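Long-range contacts in coenzyme F420-dependent N(5),N(10)-methenyltetrahydromethanopterin reductase-related protein (Desulfurobacterium thermolithotrophum DSM 11699, PDB 6HUZ), which binds the iron-guanylylpyridinol cofactor and, as a bacterial paralog of [Fe]-hydrogenase, uses tetrahydrofolate derivatives as substrates: residues R2-G7 with I76-E81; E83-F88 with A111-T116; G141-H146 with L160-E165. All coordinates share one frame; numbering follows the deposited sequence.

In the fold
From the N terminus the chain enters strand 2-6, passes through two further strands of the parallel sheet, and returns as helix 75-79, whose packing against strand 2-6 is contact 1. Contact 2 follows directly: strand 84-87 lies on the other side of strand 2-6 from strand 45-49, and closes a loop with strand 112-115 through helix 95-103. Contact 3 comes last, where strand 141-144, the next neighbour of 112-115, returns through a loop without helix to meet strand 158-163. The three closures run in series, none nested or crossing. They join the Rossmann-type sheet from near its middle to outermost strand 141-144, which contact 3 links to the 158-163/190-195 pair; all three reach the cofactor.

Contact 1. Residues R2-G7 with I76-E81; sequences RVTVYG and IEAAKE. With FE9 (iron-guanylyl pyridinol cofactor), chain B.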
loop_
_atom_site.group_PDB
_atom_site.type_symbol
_atom_site.label_atom_id
_atom_site.label_comp_id
_atom_site.label_asym_id
_atom_site.label_seq_id
_atom_site.Cartn_x
_atom_site.Cartn_y
_atom_site.Cartn_z
ATOM N N ARG A 2 -21.640 22.164 26.222
ATOM C CA ARG A 2 -20.815 21.641 27.310
ATOM C C ARG A 2 -19.854 20.590 26.718
ATOM O O ARG A 2 -20.304 19.556 26.222
ATOM C CB ARG A 2 -21.682 21.018 28.419
ATOM C CG ARG A 2 -22.525 22.039 29.241
ATOM C CD ARG A 2 -22.221 22.040 30.725
ATOM N NE ARG A 2 -22.237 23.404 31.265
ATOM C CZ ARG A 2 -21.267 23.965 31.987
ATOM N NH1 ARG A 2 -21.391 25.213 32.419
ATOM N NH2 ARG A 2 -20.164 23.281 32.281
ATOM N N VAL A 3 -18.546 20.859 26.762
ATOM C CA VAL A 3 -17.527 19.940 26.212
ATOM C C VAL A 3 -16.545 19.562 27.318
ATOM O O VAL A 3 -16.094 20.437 28.057
ATOM C CB VAL A 3 -16.715 20.643 25.093
ATOM C CG1 VAL A 3 -15.764 19.680 24.389
ATOM C CG2 VAL A 3 -17.614 21.349 24.099
ATOM N N THR A 4 -16.196 18.289 27.409
ATOM C CA THR A 4 -15.208 17.806 28.362
ATOM C C THR A 4 -14.077 17.203 27.538
ATOM O O THR A 4 -14.304 16.321 26.697
ATOM C CB THR A 4 -15.748 16.748 29.331
ATOM O OG1 THR A 4 -16.783 17.330 30.122
ATOM C CG2 THR A 4 -14.658 16.203 30.261
ATOM N N VAL A 5 -12.857 17.676 27.777
ATOM C CA VAL A 5 -11.663 17.162 27.113
ATOM C C VAL A 5 -11.031 16.308 28.168
ATOM O O VAL A 5 -10.858 16.760 29.304
ATOM C CB VAL A 5 -10.718 18.288 26.645
ATOM C CG1 VAL A 5 -9.378 17.709 26.182
ATOM C CG2 VAL A 5 -11.380 19.107 25.524
ATOM N N TYR A 6 -10.710 15.082 27.825
ATOM C CA TYR A 6 -10.093 14.156 28.766
ATOM C C TYR A 6 -8.629 14.057 28.418
ATOM O O TYR A 6 -8.327 13.573 27.352
ATOM C CB TYR A 6 -10.782 12.791 28.664
ATOM C CG TYR A 6 -12.109 12.775 29.395
ATOM C CD1 TYR A 6 -12.171 12.524 30.757
ATOM C CD2 TYR A 6 -13.299 13.030 28.726
ATOM C CE1 TYR A 6 -13.381 12.562 31.446
ATOM C CE2 TYR A 6 -14.519 13.065 29.406
ATOM C CZ TYR A 6 -14.558 12.791 30.759
ATOM O OH TYR A 6 -15.761 12.823 31.435
ATOM N N GLY A 7 -7.743 14.536 29.291
ATOM C CA GLY A 7 -6.301 14.500 29.059
ATOM C C GLY A 7 -5.694 15.867 28.808
ATOM O O GLY A 7 -6.127 16.579 27.915
ATOM N N ILE A 76 -15.582 10.945 36.185
ATOM C CA ILE A 76 -17.021 10.699 36.287
ATOM C C ILE A 76 -17.778 12.015 36.468
ATOM O O ILE A 76 -18.788 12.245 35.810
ATOM C CB ILE A 76 -17.346 9.693 37.421
ATOM C CG1 ILE A 76 -16.956 8.260 36.995
ATOM C CG2 ILE A 76 -18.835 9.769 37.783
ATOM C CD1 ILE A 76 -17.210 7.190 38.051
ATOM N N GLU A 77 -17.311 12.877 37.350
ATOM C CA GLU A 77 -18.007 14.138 37.561
ATOM C C GLU A 77 -17.904 15.005 36.324
ATOM O O GLU A 77 -18.854 15.712 35.994
ATOM C CB GLU A 77 -17.488 14.866 38.804
ATOM C CG GLU A 77 -18.168 14.413 40.082
ATOM C CD GLU A 77 -19.660 14.685 40.131
ATOM O OE1 GLU A 77 -20.062 15.854 39.927
ATOM O OE2 GLU A 77 -20.429 13.726 40.373
ATOM N N ALA A 78 -16.767 14.934 35.621
ATOM C CA ALA A 78 -16.540 15.712 34.412
ATOM C C ALA A 78 -17.490 15.306 33.278
ATOM O O ALA A 78 -17.734 16.107 32.379
ATOM C CB ALA A 78 -15.099 15.531 33.948
ATOM N N ALA A 79 -18.026 14.077 33.316
ATOM C CA ALA A 79 -18.935 13.581 32.271
ATOM C C ALA A 79 -20.392 14.037 32.433
ATOM O O ALA A 79 -21.094 14.173 31.440
ATOM C CB ALA A 79 -18.896 12.062 32.251
ATOM N N LYS A 80 -20.828 14.255 33.668
ATOM C CA LYS A 80 -22.192 14.634 34.061
ATOM C C LYS A 80 -22.948 15.600 33.142
ATOM O O LYS A 80 -24.124 15.329 32.849
ATOM C CB LYS A 80 -22.227 15.163 35.496
ATOM C CG LYS A 80 -21.633 14.210 36.542
ATOM C CD LYS A 80 -22.643 13.242 37.134
ATOM C CE LYS A 80 -21.995 12.366 38.177
ATOM N NZ LYS A 80 -22.859 12.146 39.368
ATOM N N GLU A 81 -22.348 16.712 32.686
ATOM C CA GLU A 81 -23.125 17.600 31.783
ATOM C C GLU A 81 -22.517 17.634 30.358
ATOM O O GLU A 81 -22.911 18.456 29.535
ATOM C CB GLU A 81 -23.238 19.038 32.315
ATOM C CG GLU A 81 -23.341 19.170 33.818
ATOM C CD GLU A 81 -23.120 20.600 34.259
ATOM O OE1 GLU A 81 -24.125 21.303 34.506
ATOM O OE2 GLU A 81 -21.942 21.019 34.349
HETATM O O2 FE9 B . 0.967 12.820 20.240
HETATM FE FE FE9 B . -1.765 13.267 18.588
HETATM C C1F FE9 B . -1.422 15.017 19.005
HETATM O O1F FE9 B . -1.216 16.100 19.261
HETATM C C2F FE9 B . -2.298 13.813 16.918
HETATM O O2F FE9 B . -2.654 14.167 15.905
HETATM C C8 FE9 B . -3.549 13.262 19.258
HETATM O O18 FE9 B . -4.496 13.678 18.614
HETATM C C7 FE9 B . -3.783 12.699 20.650
HETATM C C6 FE9 B . -2.419 12.507 21.248
HETATM N N1 FE9 B . -1.311 12.745 20.417
HETATM C C5 FE9 B . -2.274 12.110 22.657
HETATM C C5M FE9 B . -3.498 11.830 23.481
HETATM C C4 FE9 B . -0.915 11.951 23.200
HETATM C C3 FE9 B . 0.256 12.197 22.312
HETATM C C3M FE9 B . 1.676 12.074 22.803
HETATM C C2 FE9 B . -0.001 12.618 20.885
HETATM O O3P FE9 B . -0.810 11.503 24.481
HETATM P P1 FE9 B . -0.472 12.458 25.740
HETATM O O1P FE9 B . 0.146 13.685 25.265
HETATM O O2P FE9 B . 0.639 11.683 26.625
HETATM O "O5'" FE9 B . -1.859 12.709 26.483
HETATM C "C5'" FE9 B . -2.521 11.701 27.230
HETATM C "C4'" FE9 B . -3.096 12.390 28.462
HETATM O "O4'" FE9 B . -3.927 11.481 29.173
HETATM C "C1'" FE9 B . -3.810 11.779 30.558
HETATM C "C2'" FE9 B . -2.338 12.088 30.731
HETATM O "O2'" FE9 B . -2.028 12.829 31.919
HETATM C "C3'" FE9 B . -2.022 12.848 29.448
HETATM O "O3'" FE9 B . -2.104 14.265 29.610
HETATM N N9A FE9 B . -4.347 10.661 31.355
HETATM C C4A FE9 B . -5.608 10.623 31.719
HETATM N N3A FE9 B . -6.635 11.493 31.581
HETATM C C2A FE9 B . -7.826 11.187 32.136
HETATM N N2A FE9 B . -8.835 12.063 31.939
HETATM N N1A FE9 B . -8.055 10.064 32.844
HETATM C C6A FE9 B . -7.091 9.160 33.093
HETATM O O6A FE9 B . -7.322 8.121 33.732
HETATM C C5A FE9 B . -5.770 9.392 32.504
HETATM N N7A FE9 B . -4.587 8.759 32.489
HETATM C C8A FE9 B . -3.731 9.542 31.783
HETATM O O HOH W 1 0.153 12.393 17.808
#
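In the Rossmann-type domain that holds the cofactor, Thr4 and Tyr6 on the first strand, 2-6, meet Ala78 and Ala79 of helix 75-79, a case of a short helix held to a central strand by two side-chain hydroxyls. Thr4 OG1 donates to Ala78 O at 2.7 Å, approaching 33° out of the carbonyl plane. With OG1 set beside its own backbone N (chi1 -63°), the methyl CG2 is left to pack on Ala78 CB at 3.8 Å. That methyl also lies over one face of the Tyr6 ring, toward its rim, so one threonine serves both helix and tyrosine. The second hydroxyl, Tyr6 OH, bonds to Asp75 O, just before the segment, and rests 3.3 Å from Ala79 CB. At the ring's edge sits the guanine amino group, with FE9 N2A 3.6 Å from Tyr6 CD1. Gly7 then leads into the glycine-rich turn, where Gly9 N and Ser10 N bind the cofactor; the backbone angles of Gly7 call for glycine, and a CB on Gly7 would crowd FE9 C4'. At the far end Arg2 and Glu81 run alongside each other, pointing the same way. Their charged planes are 28° apart, and Glu81 OE2 stands over a guanidinium face, 3.5 Å from Arg2 NH2, a salt bridge of charge alone with no N-H aimed at the oxygen.

Contact 2. Residues E83-F88 with A111-T116; sequences EVAILF and AVICTT. With FE9 (iron-guanylyl pyridinol cofactor), chain B.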
loop_
_atom_site.group_PDB
_atom_site.type_symbol
_atom_site.label_atom_id
_atom_site.label_comp_id
_atom_site.label_asym_id
_atom_site.label_seq_id
_atom_site.Cartn_x
_atom_site.Cartn_y
_atom_site.Cartn_z
ATOM N N GLU A 83 -21.849 17.186 26.589
ATOM C CA GLU A 83 -22.564 16.884 25.337
ATOM C C GLU A 83 -21.552 16.261 24.376
ATOM O O GLU A 83 -21.916 15.497 23.479
ATOM C CB GLU A 83 -23.080 18.151 24.665
ATOM C CG GLU A 83 -24.258 18.805 25.333
ATOM C CD GLU A 83 -24.494 20.121 24.637
ATOM O OE1 GLU A 83 -24.265 21.177 25.267
ATOM O OE2 GLU A 83 -24.874 20.093 23.445
ATOM N N VAL A 84 -20.279 16.641 24.533
ATOM C CA VAL A 84 -19.170 16.132 23.723
ATOM C C VAL A 84 -18.062 15.734 24.726
ATOM O O VAL A 84 -17.683 16.539 25.574
ATOM C CB VAL A 84 -18.618 17.167 22.716
ATOM C CG1 VAL A 84 -17.348 16.630 22.042
ATOM C CG2 VAL A 84 -19.660 17.540 21.670
ATOM N N ALA A 85 -17.555 14.513 24.616
ATOM C CA ALA A 85 -16.478 14.013 25.462
ATOM C C ALA A 85 -15.342 13.679 24.496
ATOM O O ALA A 85 -15.510 12.816 23.635
ATOM C CB ALA A 85 -16.927 12.773 26.232
ATOM N N ILE A 86 -14.215 14.402 24.589
ATOM C CA ILE A 86 -13.078 14.197 23.708
ATOM C C ILE A 86 -11.974 13.459 24.451
ATOM O O ILE A 86 -11.500 13.946 25.476
ATOM C CB ILE A 86 -12.554 15.507 23.091
ATOM C CG1 ILE A 86 -13.660 16.168 22.235
ATOM C CG2 ILE A 86 -11.320 15.169 22.197
ATOM C CD1 ILE A 86 -13.444 17.609 21.924
ATOM N N LEU A 87 -11.548 12.300 23.915
ATOM C CA LEU A 87 -10.520 11.505 24.564
ATOM C C LEU A 87 -9.109 11.782 24.067
ATOM O O LEU A 87 -8.665 11.136 23.114
ATOM C CB LEU A 87 -10.873 10.017 24.430
ATOM C CG LEU A 87 -12.230 9.616 25.023
ATOM C CD1 LEU A 87 -12.553 8.177 24.711
ATOM C CD2 LEU A 87 -12.262 9.824 26.551
ATOM N N PHE A 88 -8.402 12.739 24.718
ATOM C CA PHE A 88 -7.000 13.081 24.401
ATOM C C PHE A 88 -6.245 12.203 25.434
ATOM O O PHE A 88 -5.528 12.707 26.284
ATOM C CB PHE A 88 -6.746 14.598 24.644
ATOM C CG PHE A 88 -5.534 15.104 23.901
ATOM C CD1 PHE A 88 -4.269 15.041 24.476
ATOM C CD2 PHE A 88 -5.650 15.596 22.601
ATOM C CE1 PHE A 88 -3.140 15.432 23.757
ATOM C CE2 PHE A 88 -4.518 16.002 21.887
ATOM C CZ PHE A 88 -3.269 15.893 22.460
ATOM N N ALA A 111 -25.237 12.335 23.993
ATOM C CA ALA A 111 -23.854 12.819 24.001
ATOM C C ALA A 111 -23.050 12.054 22.930
ATOM O O ALA A 111 -23.458 10.959 22.535
ATOM C CB ALA A 111 -23.216 12.562 25.353
ATOM N N VAL A 112 -21.908 12.607 22.477
ATOM C CA VAL A 112 -21.050 11.927 21.484
ATOM C C VAL A 112 -19.652 11.788 22.118
ATOM O O VAL A 112 -19.151 12.737 22.713
ATOM C CB VAL A 112 -21.022 12.620 20.082
ATOM C CG1 VAL A 112 -20.692 14.105 20.185
ATOM C CG2 VAL A 112 -20.072 11.902 19.083
ATOM N N ILE A 113 -19.047 10.588 22.017
ATOM C CA ILE A 113 -17.714 10.302 22.540
ATOM C C ILE A 113 -16.780 10.395 21.322
ATOM O O ILE A 113 -17.072 9.774 20.306
ATOM C CB ILE A 113 -17.671 8.883 23.184
ATOM C CG1 ILE A 113 -18.379 8.896 24.547
ATOM C CG2 ILE A 113 -16.234 8.372 23.303
ATOM C CD1 ILE A 113 -18.659 7.502 25.131
ATOM N N CYS A 114 -15.673 11.164 21.421
ATOM C CA CYS A 114 -14.728 11.341 20.326
ATOM C C CYS A 114 -13.368 10.857 20.687
ATOM O O CYS A 114 -12.883 11.194 21.763
ATOM C CB CYS A 114 -14.646 12.805 19.906
ATOM S SG CYS A 114 -16.208 13.516 19.370
ATOM N N THR A 115 -12.709 10.111 19.768
ATOM C CA THR A 115 -11.344 9.695 20.050
ATOM C C THR A 115 -10.456 10.668 19.302
ATOM O O THR A 115 -10.947 11.467 18.489
ATOM C CB THR A 115 -11.096 8.248 19.684
ATOM O OG1 THR A 115 -11.429 8.020 18.307
ATOM C CG2 THR A 115 -11.842 7.290 20.633
ATOM N N THR A 116 -9.164 10.631 19.591
ATOM C CA THR A 116 -8.165 11.469 18.923
ATOM C C THR A 116 -7.169 10.471 18.224
ATOM O O THR A 116 -7.546 9.336 17.970
ATOM C CB THR A 116 -7.529 12.441 19.920
ATOM O OG1 THR A 116 -6.838 11.693 20.925
ATOM C CG2 THR A 116 -8.560 13.368 20.545
HETATM O O2 FE9 B . 0.967 12.820 20.240
HETATM FE FE FE9 B . -1.765 13.267 18.588
HETATM C C1F FE9 B . -1.422 15.017 19.005
HETATM O O1F FE9 B . -1.216 16.100 19.261
HETATM C C2F FE9 B . -2.298 13.813 16.918
HETATM O O2F FE9 B . -2.654 14.167 15.905
HETATM C C8 FE9 B . -3.549 13.262 19.258
HETATM O O18 FE9 B . -4.496 13.678 18.614
HETATM C C7 FE9 B . -3.783 12.699 20.650
HETATM C C6 FE9 B . -2.419 12.507 21.248
HETATM N N1 FE9 B . -1.311 12.745 20.417
HETATM C C5 FE9 B . -2.274 12.110 22.657
HETATM C C5M FE9 B . -3.498 11.830 23.481
HETATM C C4 FE9 B . -0.915 11.951 23.200
HETATM C C3 FE9 B . 0.256 12.197 22.312
HETATM C C3M FE9 B . 1.676 12.074 22.803
HETATM C C2 FE9 B . -0.001 12.618 20.885
HETATM O O3P FE9 B . -0.810 11.503 24.481
HETATM P P1 FE9 B . -0.472 12.458 25.740
HETATM O O1P FE9 B . 0.146 13.685 25.265
HETATM O O2P FE9 B . 0.639 11.683 26.625
HETATM O "O5'" FE9 B . -1.859 12.709 26.483
HETATM C "C5'" FE9 B . -2.521 11.701 27.230
HETATM C "C4'" FE9 B . -3.096 12.390 28.462
HETATM O "O4'" FE9 B . -3.927 11.481 29.173
HETATM C "C1'" FE9 B . -3.810 11.779 30.558
HETATM C "C2'" FE9 B . -2.338 12.088 30.731
HETATM O "O2'" FE9 B . -2.028 12.829 31.919
HETATM C "C3'" FE9 B . -2.022 12.848 29.448
HETATM O "O3'" FE9 B . -2.104 14.265 29.610
HETATM N N9A FE9 B . -4.347 10.661 31.355
HETATM C C4A FE9 B . -5.608 10.623 31.719
HETATM N N3A FE9 B . -6.635 11.493 31.581
HETATM C C2A FE9 B . -7.826 11.187 32.136
HETATM N N2A FE9 B . -8.835 12.063 31.939
HETATM N N1A FE9 B . -8.055 10.064 32.844
HETATM C C6A FE9 B . -7.091 9.160 33.093
HETATM O O6A FE9 B . -7.322 8.121 33.732
HETATM C C5A FE9 B . -5.770 9.392 32.504
HETATM N N7A FE9 B . -4.587 8.759 32.489
HETATM C C8A FE9 B . -3.731 9.542 31.783
HETATM O O HOH W 2 -8.284 8.794 21.646
HETATM O O HOH W 1 0.153 12.393 17.808
#
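Val84 and Val112 lie side by side, pointing the same way, on one face of a parallel strand pair that belongs to a classical beta-alpha-beta unit. Val84 CG2 meets Val112 CG1 at 3.9 Å; that methyl of Val112 takes the crowded position between backbone N and carbonyl carbon (chi1 52°), which keeps it near the neighbouring strand. Four backbone bonds join the strands, from Val112 N to Glu83 O through to Leu87 N to Cys114 O at 2.8 Å. On the other face Leu87 CD1 reaches Ile113 CG2 at 3.9 Å.

Beyond Leu87 the backbone pairing gives way to a side chain and a water. Thr116 OG1, also set between its backbone N and carbonyl carbon (chi1 63°), donates to Leu87 O at 2.9 Å, and water 2 bridges Leu87 O to Thr116 N. The same carbonyl is thus gripped by two donors. The methyl of Thr116 is left to meet Ile86, the two side chains crossing at about a right angle, with Thr116 CG2 lying 3.7 Å from Ile86 CG2. The ring of Phe88 receives the pyridinol methyl over one face, FE9 C5M being 3.4 Å from Phe88 CD1. Phe88 CZ lies 3.7 Å from FE9 C6, and on the other strand Thr116 OG1 comes within 3.2 Å of FE9 C7, so the two strand ends together form a wall of the cofactor pocket.

The pair lies between strands 2-6 and 141-144; helices 32-41 and 174-186 pack on the side chains of Ile86 and Val84, and helix 121-127 on those of Leu87 and Ile113.

Contact 3. Residues G141-H146 with L160-E165; sequences GFSTMH and LIATNE
In the pocket where cofactor and methenyl-tetrahydrofolate meet, His146 and Leu160 make a single antiparallel bridge, joining the end of an outermost strand of the parallel sheet to strand 158-163. Leu160 N donates to His146 O at 2.8 Å. The return bond runs from His146 N to Leu160 O at 3.0 Å, and His146 CB packs 3.9 Å from Leu160 CB. His146 has CG anti to its backbone N (chi1 -165°), which turns CG away from Leu160, and the ring follows, so that the side chain comes near both ligands. The ring is fixed at both nitrogens, by Ala148 N at ND1 and by Asp204, a residue of the substrate pocket, at NE2.

Toward Ser143 and Ala162, with the strand directions 143° apart, hydroxyls take over the linking. Thr144 OG1, held between its backbone N and carbonyl carbon (chi1 66°), donates to Leu160 O at 2.8 Å from above the carbonyl plane and weakly accepts from Ala162 N at 3.0 Å. Thr144 CG2 lies 3.8 Å from Ala162 CB. A valine here would keep the bulk but would probably leave Ala162 N without this acceptor and Leu160 O with His146 N as the remaining one of its two donors. Ser143 OG donates to Ala162 O at 2.8 Å, in the carbonyl plane on a lone pair. Met145 SD lies 4.0 Å from Ile161 CG1, the two side chains alongside and pointing the same way.

Helix 174-186 packs on Ser143, Met145 and Ile161, while helix 121-127 touches Thr144 and Ala162; strand 190-195 runs parallel beside 158-163, and Leu160 meets Ala266 of the second subunit.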
loop_
_atom_site.group_PDB
_atom_site.type_symbol
_atom_site.label_atom_id
_atom_site.label_comp_id
_atom_site.label_asym_id
_atom_site.label_seq_id
_atom_site.Cartn_x
_atom_site.Cartn_y
_atom_site.Cartn_z
ATOM N N GLY A 141 -23.389 8.664 20.749
ATOM C CA GLY A 141 -22.731 8.710 19.456
ATOM C C GLY A 141 -21.233 8.531 19.557
ATOM O O GLY A 141 -20.628 8.831 20.580
ATOM N N PHE A 142 -20.622 8.031 18.488
ATOM C CA PHE A 142 -19.172 7.793 18.424
ATOM C C PHE A 142 -18.593 8.428 17.201
ATOM O O PHE A 142 -19.047 8.150 16.104
ATOM C CB PHE A 142 -18.876 6.291 18.395
ATOM C CG PHE A 142 -19.234 5.676 19.716
ATOM C CD1 PHE A 142 -20.523 5.245 19.970
ATOM C CD2 PHE A 142 -18.297 5.586 20.734
ATOM C CE1 PHE A 142 -20.852 4.686 21.188
ATOM C CE2 PHE A 142 -18.637 5.042 21.953
ATOM C CZ PHE A 142 -19.912 4.600 22.174
ATOM N N SER A 143 -17.592 9.282 17.373
ATOM C CA SER A 143 -16.949 9.961 16.248
ATOM C C SER A 143 -15.551 10.377 16.682
ATOM O O SER A 143 -14.992 9.741 17.575
ATOM C CB SER A 143 -17.774 11.168 15.823
ATOM O OG SER A 143 -17.249 11.809 14.674
ATOM N N THR A 144 -14.969 11.410 16.056
ATOM C CA THR A 144 -13.608 11.833 16.381
ATOM C C THR A 144 -13.430 13.330 16.287
ATOM O O THR A 144 -14.178 14.023 15.607
ATOM C CB THR A 144 -12.528 11.236 15.342
ATOM O OG1 THR A 144 -12.703 11.772 14.012
ATOM C CG2 THR A 144 -12.527 9.707 15.239
ATOM N N MET A 145 -12.392 13.823 16.968
ATOM C CA MET A 145 -11.995 15.219 16.907
ATOM C C MET A 145 -10.489 15.066 16.770
ATOM O O MET A 145 -9.728 15.497 17.623
ATOM C CB MET A 145 -12.434 16.022 18.146
ATOM C CG MET A 145 -13.905 16.492 18.060
ATOM S SD MET A 145 -14.328 17.658 16.734
ATOM C CE MET A 145 -13.592 19.108 17.298
ATOM N N HIS A 146 -10.071 14.402 15.667
ATOM C CA HIS A 146 -8.674 14.124 15.392
ATOM C C HIS A 146 -8.004 15.408 14.879
ATOM O O HIS A 146 -8.347 15.893 13.802
ATOM C CB HIS A 146 -8.541 12.972 14.393
ATOM C CG HIS A 146 -7.167 12.398 14.343
ATOM N ND1 HIS A 146 -6.050 13.213 14.308
ATOM C CD2 HIS A 146 -6.771 11.104 14.298
ATOM C CE1 HIS A 146 -5.014 12.394 14.227
ATOM N NE2 HIS A 146 -5.400 11.119 14.238
ATOM N N LEU A 160 -10.325 16.204 11.910
ATOM C CA LEU A 160 -10.832 15.115 11.107
ATOM C C LEU A 160 -11.948 14.548 11.963
ATOM O O LEU A 160 -11.699 14.172 13.117
ATOM C CB LEU A 160 -9.755 14.060 10.828
ATOM C CG LEU A 160 -8.496 14.563 10.146
ATOM C CD1 LEU A 160 -7.628 13.369 9.682
ATOM C CD2 LEU A 160 -8.819 15.441 8.973
ATOM N N ILE A 161 -13.174 14.515 11.405
ATOM C CA ILE A 161 -14.405 14.066 12.064
ATOM C C ILE A 161 -14.968 12.846 11.379
ATOM O O ILE A 161 -15.334 12.872 10.190
ATOM C CB ILE A 161 -15.450 15.236 12.138
ATOM C CG1 ILE A 161 -14.890 16.411 12.951
ATOM C CG2 ILE A 161 -16.796 14.779 12.742
ATOM C CD1 ILE A 161 -15.606 17.732 12.641
ATOM N N ALA A 162 -15.037 11.759 12.127
ATOM C CA ALA A 162 -15.507 10.480 11.573
ATOM C C ALA A 162 -16.993 10.461 11.245
ATOM O O ALA A 162 -17.799 10.851 12.067
ATOM C CB ALA A 162 -15.191 9.349 12.553
ATOM N N THR A 163 -17.347 9.970 10.054
ATOM C CA THR A 163 -18.735 9.856 9.622
ATOM C C THR A 163 -19.091 8.357 9.501
ATOM O O THR A 163 -18.237 7.496 9.698
ATOM C CB THR A 163 -18.941 10.530 8.256
ATOM O OG1 THR A 163 -18.324 9.727 7.252
ATOM C CG2 THR A 163 -18.404 11.959 8.218
ATOM N N ASN A 164 -20.362 8.065 9.155
ATOM C CA ASN A 164 -20.847 6.696 8.984
ATOM C C ASN A 164 -20.522 6.146 7.590
ATOM O O ASN A 164 -20.874 5.006 7.292
ATOM C CB ASN A 164 -22.365 6.646 9.180
ATOM C CG ASN A 164 -22.811 7.105 10.551
ATOM O OD1 ASN A 164 -22.345 6.599 11.574
ATOM N ND2 ASN A 164 -23.726 8.078 10.613
ATOM N N GLU A 165 -19.880 6.941 6.728
ATOM C CA GLU A 165 -19.570 6.479 5.393
ATOM C C GLU A 165 -18.676 5.234 5.410
ATOM O O GLU A 165 -17.726 5.155 6.197
ATOM C CB GLU A 165 -18.968 7.620 4.558
ATOM C CG GLU A 165 -18.774 7.243 3.097
ATOM C CD GLU A 165 -18.531 8.446 2.211
ATOM O OE1 GLU A 165 -17.768 9.351 2.628
ATOM O OE2 GLU A 165 -19.105 8.483 1.099
#